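Side-chain contacts in Exo-poly-alpha-D-galacturonosidase (PDB 3JUR), which probably hydrolyses polygalacturonate, the backbone of pectin, as a hyperthermoactive exopolygalacturonase of glycoside hydrolase family 28 that assembles as a tetramer: residues Gly268-Gly273 against Ser332-Tyr337; Asp272-Gly277 against Gly367-Val372. All blocks are in the same frame, centred on the assembly; numbering follows the deposited sequence.

Contact 1: residues Gly268-Gly273 against Ser332-Tyr337; sequences GRDADG and SRRGGY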
loop_
_atom_site.group_PDB
_atom_site.type_symbol
_atom_site.label_atom_id
_atom_site.label_comp_id
_atom_site.label_asym_id
_atom_site.label_seq_id
_atom_site.Cartn_x
_atom_site.Cartn_y
_atom_site.Cartn_z
ATOM N N GLY D 268 -3.148 -41.489 -11.521
ATOM C CA GLY D 268 -3.904 -42.157 -12.576
ATOM C C GLY D 268 -4.939 -41.268 -13.243
ATOM O O GLY D 268 -5.383 -40.263 -12.681
ATOM N N ARG D 269 -5.331 -41.665 -14.445
ATOM C CA ARG D 269 -6.211 -40.873 -15.286
ATOM C C ARG D 269 -7.527 -41.608 -15.528
ATOM O O ARG D 269 -7.536 -42.794 -15.860
ATOM C CB ARG D 269 -5.505 -40.588 -16.614
ATOM C CG ARG D 269 -6.324 -39.826 -17.647
ATOM C CD ARG D 269 -5.593 -39.778 -18.985
ATOM N NE ARG D 269 -4.431 -38.889 -18.941
ATOM C CZ ARG D 269 -4.360 -37.706 -19.550
ATOM N NH1 ARG D 269 -3.261 -36.964 -19.442
ATOM N NH2 ARG D 269 -5.385 -37.261 -20.267
ATOM N N ASP D 270 -8.633 -40.888 -15.352
ATOM C CA ASP D 270 -9.972 -41.361 -15.720
ATOM C C ASP D 270 -10.286 -42.776 -15.201
ATOM O O ASP D 270 -9.911 -43.112 -14.075
ATOM C CB ASP D 270 -10.189 -41.221 -17.239
ATOM C CG ASP D 270 -9.964 -39.788 -17.741
ATOM O OD1 ASP D 270 -9.953 -38.839 -16.926
ATOM O OD2 ASP D 270 -9.797 -39.602 -18.964
ATOM N N ALA D 271 -10.961 -43.592 -16.009
ATOM C CA ALA D 271 -11.392 -44.927 -15.583
ATOM C C ALA D 271 -10.284 -45.774 -14.939
ATOM O O ALA D 271 -10.513 -46.399 -13.902
ATOM C CB ALA D 271 -12.054 -45.683 -16.734
ATOM N N ASP D 272 -9.095 -45.772 -15.541
ATOM C CA ASP D 272 -7.957 -46.554 -15.035
ATOM C C ASP D 272 -7.523 -46.077 -13.646
ATOM O O ASP D 272 -7.211 -46.889 -12.772
ATOM C CB ASP D 272 -6.776 -46.480 -16.004
ATOM C CG ASP D 272 -5.975 -47.765 -16.051
ATOM O OD1 ASP D 272 -6.547 -48.808 -16.418
ATOM O OD2 ASP D 272 -4.769 -47.732 -15.736
ATOM N N GLY D 273 -7.514 -44.760 -13.459
ATOM C CA GLY D 273 -7.218 -44.146 -12.167
ATOM C C GLY D 273 -8.251 -44.463 -11.098
ATOM O O GLY D 273 -7.896 -44.705 -9.945
ATOM N N SER D 332 -13.771 -32.566 -15.544
ATOM C CA SER D 332 -14.897 -33.440 -15.197
ATOM C C SER D 332 -14.866 -34.848 -15.833
ATOM O O SER D 332 -15.816 -35.617 -15.671
ATOM C CB SER D 332 -16.244 -32.737 -15.434
ATOM O OG SER D 332 -16.381 -32.305 -16.777
ATOM N N ARG D 333 -13.792 -35.188 -16.543
ATOM C CA ARG D 333 -13.557 -36.588 -16.928
ATOM C C ARG D 333 -12.806 -37.330 -15.816
ATOM O O ARG D 333 -12.808 -38.558 -15.797
ATOM C CB ARG D 333 -12.743 -36.721 -18.228
ATOM C CG ARG D 333 -12.957 -35.638 -19.263
ATOM C CD ARG D 333 -13.702 -36.135 -20.477
ATOM N NE ARG D 333 -12.821 -36.791 -21.437
ATOM C CZ ARG D 333 -12.980 -36.744 -22.759
ATOM N NH1 ARG D 333 -13.973 -36.047 -23.298
ATOM N NH2 ARG D 333 -12.128 -37.388 -23.548
ATOM N N ARG D 334 -12.171 -36.583 -14.904
ATOM C CA ARG D 334 -11.210 -37.151 -13.950
ATOM C C ARG D 334 -11.806 -37.753 -12.686
ATOM O O ARG D 334 -11.281 -38.737 -12.171
ATOM C CB ARG D 334 -10.161 -36.113 -13.527
ATOM C CG ARG D 334 -9.231 -35.626 -14.619
ATOM C CD ARG D 334 -8.175 -36.658 -15.010
ATOM N NE ARG D 334 -7.224 -36.039 -15.928
ATOM C CZ ARG D 334 -7.428 -35.883 -17.236
ATOM N NH1 ARG D 334 -8.540 -36.334 -17.811
ATOM N NH2 ARG D 334 -6.508 -35.276 -17.972
ATOM N N GLY D 335 -12.865 -37.147 -12.161
ATOM C CA GLY D 335 -13.343 -37.488 -10.820
ATOM C C GLY D 335 -12.214 -37.292 -9.822
ATOM O O GLY D 335 -11.356 -36.424 -10.014
ATOM N N GLY D 336 -12.208 -38.105 -8.766
ATOM C CA GLY D 336 -11.185 -38.031 -7.727
ATOM C C GLY D 336 -11.226 -36.732 -6.948
ATOM O O GLY D 336 -12.260 -36.046 -6.910
ATOM N N TYR D 337 -10.099 -36.395 -6.324
ATOM C CA TYR D 337 -9.996 -35.199 -5.489
ATOM C C TYR D 337 -8.572 -34.647 -5.439
ATOM O O TYR D 337 -7.604 -35.360 -5.715
ATOM C CB TYR D 337 -10.510 -35.477 -4.063
ATOM C CG TYR D 337 -9.797 -36.613 -3.357
ATOM C CD1 TYR D 337 -8.600 -36.388 -2.668
ATOM C CD2 TYR D 337 -10.312 -37.913 -3.383
ATOM C CE1 TYR D 337 -7.935 -37.425 -2.021
ATOM C CE2 TYR D 337 -9.647 -38.963 -2.739
ATOM C CZ TYR D 337 -8.456 -38.702 -2.058
ATOM O OH TYR D 337 -7.784 -39.717 -1.417
HETATM O O HOH W 1 -8.253 -37.868 -20.350
#
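Arg334 reaches Asp270 through a salt bridge, its NH1 lying 3.0 Å from OD1 with an N-H...O angle of 138°. The donor comes to the syn side of the carboxylate, and OD1 lies 28° out of the guanidinium plane, so the bond is made askew. A turn at chi2 (-74°) folds the Arg334 chain over to the aspartate. The other carboxylate oxygen, Asp270 OD2, receives a hydrogen bond of 2.7 Å from a water, which also accepts one of 2.9 Å from Arg269 NH2 and a weak one from Arg334 NH1. The two arginines meet directly as well: Arg334 NH2 sits over one face of the Arg269 guanidinium, 3.2 Å from Arg269 NH2, a contact of two donors probably eased by Asp270 and by Glu304, which pairs with Arg269 NH1. Arg269 CG in turn lies over the centre of the Arg334 guanidinium. Ser303 O holds Arg334 NE, and Glu106 O holds Arg269 NE. Arg333 contributes its CB, 3.7 Å from Asp270 OD1. A leucine in place of Arg334 would probably leave Asp270 without its charged mate and Ser303 O without this donor. The contact joins helix 270-276 and the turn leading into it to the loop between strands 327-329 and 337-349, while Arg269 also packs on Lys168 of helix 161-173 and Ile108 of strand 108-112.

Contact 2: residues Asp272-Gly277 against Gly367-Val372; sequences DGRRIG and GEYLPV
A cation-pi stack of Arg274 on Tyr369 makes this contact, a surface bridge between helix 270-276 and the loop that runs from strand 357-359 to strand 372-379. The guanidinium lies nearly flat on the phenol ring, the planes 13° apart and the group centres separated by 3.7 Å. Arg274 CZ stands over the ring face, 15° off the normal through its centroid, and is displaced toward the rim on the CG side. Arg274 NH1 faces Tyr369 CE2 at 3.7 Å and NE lies 3.8 Å from CD1, while the exact place of NH2 is doubtful, since it falls too close to Arg333 O. The guanidinium charge probably gains from the pi electrons of the ring it covers; no hydrogen bond joins the two segments. The backbones stay well apart, Arg274 CA and Tyr369 CA being 10.2 Å from each other, and the long arginine chain spans the gap; a bend at chi3 (-130°) helps to bring the guanidinium over the ring. The chain folds as the right-handed parallel beta-helix of family 28, and here a loop between strands of that beta-helix meets a short helix inserted between strands 263-265 and 280-291. On the ring's opposite face lies Glu368 CB, 4.2 Å above the plane. Within the helix, Arg275 NH2 makes a salt bridge to Asp272 OD1 at 3.1 Å, coming from above the carboxylate plane, with a weak second bond from Arg275 NE. Arg180 shares Asp272 OD1, and Glu109 pairs with Arg275. Gly277, just past the helix, leaves helical angles with positive phi, its N bonded to Gly273 O.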
loop_
_atom_site.group_PDB
_atom_site.type_symbol
_atom_site.label_atom_id
_atom_site.label_comp_id
_atom_site.label_asym_id
_atom_site.label_seq_id
_atom_site.Cartn_x
_atom_site.Cartn_y
_atom_site.Cartn_z
ATOM N N ASP D 272 -9.095 -45.772 -15.541
ATOM C CA ASP D 272 -7.957 -46.554 -15.035
ATOM C C ASP D 272 -7.523 -46.077 -13.646
ATOM O O ASP D 272 -7.211 -46.889 -12.772
ATOM C CB ASP D 272 -6.776 -46.480 -16.004
ATOM C CG ASP D 272 -5.975 -47.765 -16.051
ATOM O OD1 ASP D 272 -6.547 -48.808 -16.418
ATOM O OD2 ASP D 272 -4.769 -47.732 -15.736
ATOM N N GLY D 273 -7.514 -44.760 -13.459
ATOM C CA GLY D 273 -7.218 -44.146 -12.167
ATOM C C GLY D 273 -8.251 -44.463 -11.098
ATOM O O GLY D 273 -7.896 -44.705 -9.945
ATOM N N ARG D 274 -9.530 -44.465 -11.478
ATOM C CA ARG D 274 -10.611 -44.847 -10.559
ATOM C C ARG D 274 -10.605 -46.332 -10.226
ATOM O O ARG D 274 -10.905 -46.707 -9.095
ATOM C CB ARG D 274 -11.983 -44.466 -11.112
ATOM C CG ARG D 274 -12.305 -43.011 -10.996
ATOM C CD ARG D 274 -13.591 -42.689 -11.724
ATOM N NE ARG D 274 -13.354 -41.545 -12.588
ATOM C CZ ARG D 274 -13.457 -41.557 -13.912
ATOM N NH1 ARG D 274 -13.853 -42.642 -14.556
ATOM N NH2 ARG D 274 -13.182 -40.454 -14.587
ATOM N N ARG D 275 -10.291 -47.168 -11.215
ATOM C CA ARG D 275 -10.195 -48.621 -11.024
ATOM C C ARG D 275 -9.161 -48.969 -9.947
ATOM O O ARG D 275 -9.477 -49.689 -8.995
ATOM C CB ARG D 275 -9.860 -49.338 -12.347
ATOM C CG ARG D 275 -9.585 -50.854 -12.211
ATOM C CD ARG D 275 -9.095 -51.489 -13.516
ATOM N NE ARG D 275 -7.836 -50.912 -14.005
ATOM C CZ ARG D 275 -6.622 -51.389 -13.728
ATOM N NH1 ARG D 275 -6.478 -52.460 -12.957
ATOM N NH2 ARG D 275 -5.541 -50.794 -14.224
ATOM N N ILE D 276 -7.941 -48.452 -10.103
ATOM C CA ILE D 276 -6.855 -48.703 -9.149
ATOM C C ILE D 276 -7.176 -48.032 -7.808
ATOM O O ILE D 276 -6.951 -48.616 -6.746
ATOM C CB ILE D 276 -5.487 -48.262 -9.725
ATOM C CG1 ILE D 276 -5.128 -49.133 -10.935
ATOM C CG2 ILE D 276 -4.378 -48.358 -8.670
ATOM C CD1 ILE D 276 -4.184 -48.481 -11.916
ATOM N N GLY D 277 -7.722 -46.818 -7.876
ATOM C CA GLY D 277 -8.235 -46.100 -6.707
ATOM C C GLY D 277 -7.255 -45.889 -5.563
ATOM O O GLY D 277 -7.639 -45.981 -4.401
ATOM N N GLY D 367 -16.934 -34.471 -18.707
ATOM C CA GLY D 367 -17.516 -35.791 -18.487
ATOM C C GLY D 367 -18.452 -35.812 -17.294
ATOM O O GLY D 367 -18.991 -34.775 -16.895
ATOM N N GLU D 368 -18.620 -36.994 -16.711
ATOM C CA GLU D 368 -19.606 -37.216 -15.653
ATOM C C GLU D 368 -18.991 -37.371 -14.266
ATOM O O GLU D 368 -19.678 -37.778 -13.327
ATOM C CB GLU D 368 -20.454 -38.455 -15.978
ATOM C CG GLU D 368 -21.669 -38.178 -16.856
ATOM C CD GLU D 368 -21.327 -37.954 -18.325
ATOM O OE1 GLU D 368 -20.159 -38.181 -18.726
ATOM O OE2 GLU D 368 -22.240 -37.557 -19.084
ATOM N N TYR D 369 -17.707 -37.044 -14.139
ATOM C CA TYR D 369 -16.979 -37.260 -12.885
ATOM C C TYR D 369 -16.370 -35.971 -12.340
ATOM O O TYR D 369 -15.202 -35.663 -12.583
ATOM C CB TYR D 369 -15.928 -38.363 -13.062
ATOM C CG TYR D 369 -16.494 -39.640 -13.649
ATOM C CD1 TYR D 369 -17.051 -40.624 -12.833
ATOM C CD2 TYR D 369 -16.492 -39.854 -15.030
ATOM C CE1 TYR D 369 -17.593 -41.801 -13.383
ATOM C CE2 TYR D 369 -17.020 -41.013 -15.583
ATOM C CZ TYR D 369 -17.569 -41.982 -14.759
ATOM O OH TYR D 369 -18.086 -43.125 -15.322
ATOM N N LEU D 370 -17.186 -35.221 -11.597
ATOM C CA LEU D 370 -16.798 -33.918 -11.064
ATOM C C LEU D 370 -15.734 -34.067 -9.969
ATOM O O LEU D 370 -15.942 -34.793 -9.000
ATOM C CB LEU D 370 -18.027 -33.151 -10.545
ATOM C CG LEU D 370 -19.124 -32.755 -11.548
ATOM C CD1 LEU D 370 -20.448 -32.450 -10.845
ATOM C CD2 LEU D 370 -18.695 -31.586 -12.441
ATOM N N PRO D 371 -14.577 -33.404 -10.140
ATOM C CA PRO D 371 -13.494 -33.522 -9.157
ATOM C C PRO D 371 -13.737 -32.681 -7.904
ATOM O O PRO D 371 -14.274 -31.573 -7.987
ATOM C CB PRO D 371 -12.268 -33.010 -9.918
ATOM C CG PRO D 371 -12.809 -32.110 -10.964
ATOM C CD PRO D 371 -14.193 -32.571 -11.298
ATOM N N VAL D 372 -13.349 -33.215 -6.753
ATOM C CA VAL D 372 -13.433 -32.465 -5.510
ATOM C C VAL D 372 -12.127 -31.689 -5.370
ATOM O O VAL D 372 -11.060 -32.292 -5.290
ATOM C CB VAL D 372 -13.652 -33.399 -4.286
ATOM C CG1 VAL D 372 -13.682 -32.587 -2.989
ATOM C CG2 VAL D 372 -14.940 -34.219 -4.440
#

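Of the segments, the one around helix 270-276 comes first along the chain, and both contacts start there, sharing Asp272 and Gly273. Contact 1 returns to it after 58 intervening residues, with the loop that follows strand 327-329; contact 2 returns after 89, with the next such loop, following strand 357-359. Contact 2 starts slightly later and ends later, so the two spans cross and neither nests in the other. The two returning loops are themselves joined through the backbone, with probable hydrogen bonds of 2.8 Å from Gly335 N to Tyr369 O and from Tyr369 N to Ser332 O. Together the contacts tie one short helix to loops from two successive coils of the beta-helix.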